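PDB 2J85: STIV B116 from Sulfolobus turreted icosahedral virus, which probably binds DNA, as a homodimeric member of a protein family highly conserved among diverse crenarchaeal viruses. Local coordinates for residues N8-I12 with N13-E17. Residues are numbered along the deposited sequence; the frame is centred on the assembly and turned at random.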
ATOM      1  N   ASN A   8     -10.678  -1.383  -0.536  1.00 29.12           N
ATOM      2  CA  ASN A   8     -10.246  -2.445   0.351  1.00 29.84           C
ATOM      3  C   ASN A   8      -8.725  -2.575   0.408  1.00 30.00           C
ATOM      4  O   ASN A   8      -8.210  -3.532   0.972  1.00 30.17           O
ATOM      5  CB  ASN A   8     -10.899  -3.768  -0.034  1.00 30.58           C
ATOM      6  CG  ASN A   8     -10.341  -4.363  -1.304  1.00 32.01           C
ATOM      7  OD1 ASN A   8      -9.390  -3.854  -1.882  1.00 36.51           O
ATOM      8  ND2 ASN A   8     -10.950  -5.454  -1.752  1.00 35.21           N
ATOM      9  N   ALA A   9      -8.028  -1.593  -0.165  1.00 30.30           N
ATOM     10  CA  ALA A   9      -6.576  -1.548  -0.172  1.00 30.72           C
ATOM     11  C   ALA A   9      -6.060  -0.118  -0.247  1.00 30.66           C
ATOM     12  O   ALA A   9      -6.756   0.769  -0.719  1.00 31.00           O
ATOM     13  CB  ALA A   9      -6.042  -2.366  -1.364  1.00 30.63           C
ATOM     14  N   PHE A  10      -4.837   0.106   0.226  1.00 30.86           N
ATOM     15  CA  PHE A  10      -4.110   1.326  -0.098  1.00 30.31           C
ATOM     16  C   PHE A  10      -2.807   0.988  -0.821  1.00 30.07           C
ATOM     17  O   PHE A  10      -2.030   0.136  -0.378  1.00 28.78           O
ATOM     18  CB  PHE A  10      -3.767   2.194   1.111  1.00 30.96           C
ATOM     19  CG  PHE A  10      -3.000   3.433   0.729  1.00 30.55           C
ATOM     20  CD1 PHE A  10      -3.582   4.388  -0.070  1.00 31.72           C
ATOM     21  CD2 PHE A  10      -1.673   3.574   1.062  1.00 33.18           C
ATOM     22  CE1 PHE A  10      -2.877   5.488  -0.481  1.00 31.99           C
ATOM     23  CE2 PHE A  10      -0.944   4.685   0.643  1.00 33.29           C
ATOM     24  CZ  PHE A  10      -1.544   5.636  -0.124  1.00 31.51           C
ATOM     25  N   SER A  11      -2.567   1.720  -1.910  1.00 29.47           N
ATOM     26  CA  SER A  11      -1.396   1.523  -2.730  1.00 28.98           C
ATOM     27  C   SER A  11      -0.884   2.863  -3.206  1.00 28.32           C
ATOM     28  O   SER A  11      -1.664   3.762  -3.497  1.00 27.60           O
ATOM     29  CB  SER A  11      -1.741   0.634  -3.930  1.00 28.75           C
ATOM     30  OG  SER A  11      -0.725   0.711  -4.900  1.00 29.70           O
ATOM     31  N   ILE A  12       0.443   2.974  -3.261  1.00 28.31           N
ATOM     32  CA  ILE A  12       1.164   4.075  -3.920  1.00 28.07           C
ATOM     33  C   ILE A  12       0.663   4.345  -5.343  1.00 28.47           C
ATOM     34  O   ILE A  12       0.693   5.476  -5.793  1.00 27.91           O
ATOM     35  CB  ILE A  12       2.722   3.786  -3.960  1.00 28.18           C
ATOM     36  CG1 ILE A  12       3.320   3.907  -2.552  1.00 27.94           C
ATOM     37  CG2 ILE A  12       3.444   4.733  -4.954  1.00 26.89           C
ATOM     38  CD1 ILE A  12       4.822   3.907  -2.506  1.00 27.19           C
ATOM     39  N   ASN A  13       0.210   3.303  -6.038  1.00 29.78           N
ATOM     40  CA  ASN A  13      -0.467   3.445  -7.350  1.00 31.05           C
ATOM     41  C   ASN A  13      -1.746   4.297  -7.353  1.00 32.16           C
ATOM     42  O   ASN A  13      -2.179   4.747  -8.405  1.00 31.85           O
ATOM     43  CB  ASN A  13      -0.811   2.062  -7.944  1.00 31.04           C
ATOM     44  CG  ASN A  13       0.443   1.240  -8.304  1.00 31.43           C
ATOM     45  OD1 ASN A  13       1.483   1.783  -8.698  1.00 28.32           O
ATOM     46  ND2 ASN A  13       0.339  -0.078  -8.149  1.00 30.83           N
HETATM   47  N   MSE A  14      -2.340   4.529  -6.188  1.00 33.28           N
HETATM   48  CA  MSE A  14      -3.497   5.393  -6.120  1.00 35.72           C
HETATM   49  C   MSE A  14      -3.166   6.873  -6.096  1.00 34.83           C
HETATM   50  O   MSE A  14      -4.077   7.709  -6.098  1.00 33.75           O
HETATM   51  CB  MSE A  14      -4.337   5.041  -4.910  1.00 35.62           C
HETATM   52  CG  MSE A  14      -4.869   3.643  -4.991  1.00 37.11           C
HETATM   53 SE   MSE A  14      -5.690   3.134  -3.316  1.00 43.58          SE
HETATM   54  CE  MSE A  14      -6.175   1.301  -3.789  1.00 36.04           C
ATOM     55  N   LEU A  15      -1.871   7.205  -6.081  1.00 34.85           N
ATOM     56  CA  LEU A  15      -1.459   8.604  -5.976  1.00 34.79           C
ATOM     57  C   LEU A  15      -1.104   9.160  -7.354  1.00 35.05           C
ATOM     58  O   LEU A  15      -0.182   8.689  -8.014  1.00 35.16           O
ATOM     59  CB  LEU A  15      -0.310   8.751  -4.985  1.00 34.35           C
ATOM     60  CG  LEU A  15      -0.629   8.231  -3.569  1.00 34.50           C
ATOM     61  CD1 LEU A  15       0.632   8.260  -2.640  1.00 33.59           C
ATOM     62  CD2 LEU A  15      -1.788   8.965  -2.949  1.00 30.75           C
ATOM     63  N   LYS A  16      -1.859  10.157  -7.796  1.00 35.74           N
ATOM     64  CA  LYS A  16      -1.686  10.667  -9.154  1.00 36.26           C
ATOM     65  C   LYS A  16      -0.288  11.204  -9.371  1.00 35.69           C
ATOM     66  O   LYS A  16       0.272  10.965 -10.443  1.00 36.10           O
ATOM     67  CB  LYS A  16      -2.705  11.765  -9.508  1.00 37.18           C
ATOM     68  CG  LYS A  16      -3.974  11.322 -10.274  1.00 38.45           C
ATOM     69  CD  LYS A  16      -4.335  12.414 -11.318  1.00 41.37           C
ATOM     70  CE  LYS A  16      -5.687  12.195 -12.032  1.00 41.27           C
ATOM     71  NZ  LYS A  16      -6.893  12.398 -11.158  1.00 43.37           N
ATOM     72  N   GLU A  17       0.266  11.928  -8.384  1.00 34.77           N
ATOM     73  CA  GLU A  17       1.540  12.648  -8.564  1.00 34.14           C
ATOM     74  C   GLU A  17       2.487  12.682  -7.365  1.00 32.84           C
ATOM     75  O   GLU A  17       2.073  12.510  -6.215  1.00 33.29           O
ATOM     76  CB  GLU A  17       1.265  14.104  -8.953  1.00 35.01           C
ATOM     77  CG  GLU A  17      -0.028  14.324  -9.731  1.00 36.90           C
ATOM     78  CD  GLU A  17       0.045  15.504 -10.650  1.00 39.66           C
ATOM     79  OE1 GLU A  17       1.176  15.988 -10.910  1.00 42.62           O
ATOM     80  OE2 GLU A  17      -1.027  15.939 -11.132  1.00 41.41           O
TER
HETATM   81  O   HOH W   1       0.818   6.754  -9.029  1.00 56.34           O
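Met14, present as selenomethionine, runs back along the chain that precedes it and meets Ser11, Phe10 and Ala9 in turn. Its CB lies 3.3 Å from Ser11 O, the carbonyl that also accepts the hydrogen bond of Met14 N (2.9 Å), and CG passes beside the same oxygen. With CG anti to its own carbonyl carbon, chi1 (-63°) directs the side chain back along the preceding residues, and its extended shape carries SE to Phe10. SE approaches the ring obliquely, neither over its face nor at its edge, 4.1 Å from Phe10 CD1, in a Met-aromatic contact. The methyl CE ends 3.2 Å from Ala9 O, near Ala9 CB; an unbranched, flexible chain can lie along a backbone in this way.

The bend that turns Met14 back is a short 3-10 turn in the loop joining strands 4-7 and 20-27. Two i to i+3 bonds define it, the one to Ser11 O and Leu15 N to Ile12 O (3.1 Å), both donors standing above the carbonyl planes. Ser11 suits the start of the turn: its OG, anti to the backbone N (chi1 165°), accepts from Asn13 N at 3.0 Å, in a bond bent to 143° at the hydrogen. Asn13, polar and exposed, places CB against that hydroxyl.

Leu15 points back to the preceding segment, and its CD1 meets the Phe10 ring at the edge, 4.2 Å from CZ. Phe10 and Leu15 are buried, which suits their apolar side chains, at the interface with the second subunit: Ile12 of the second subunit packs on Phe10, and Ile24 of that subunit on Leu15.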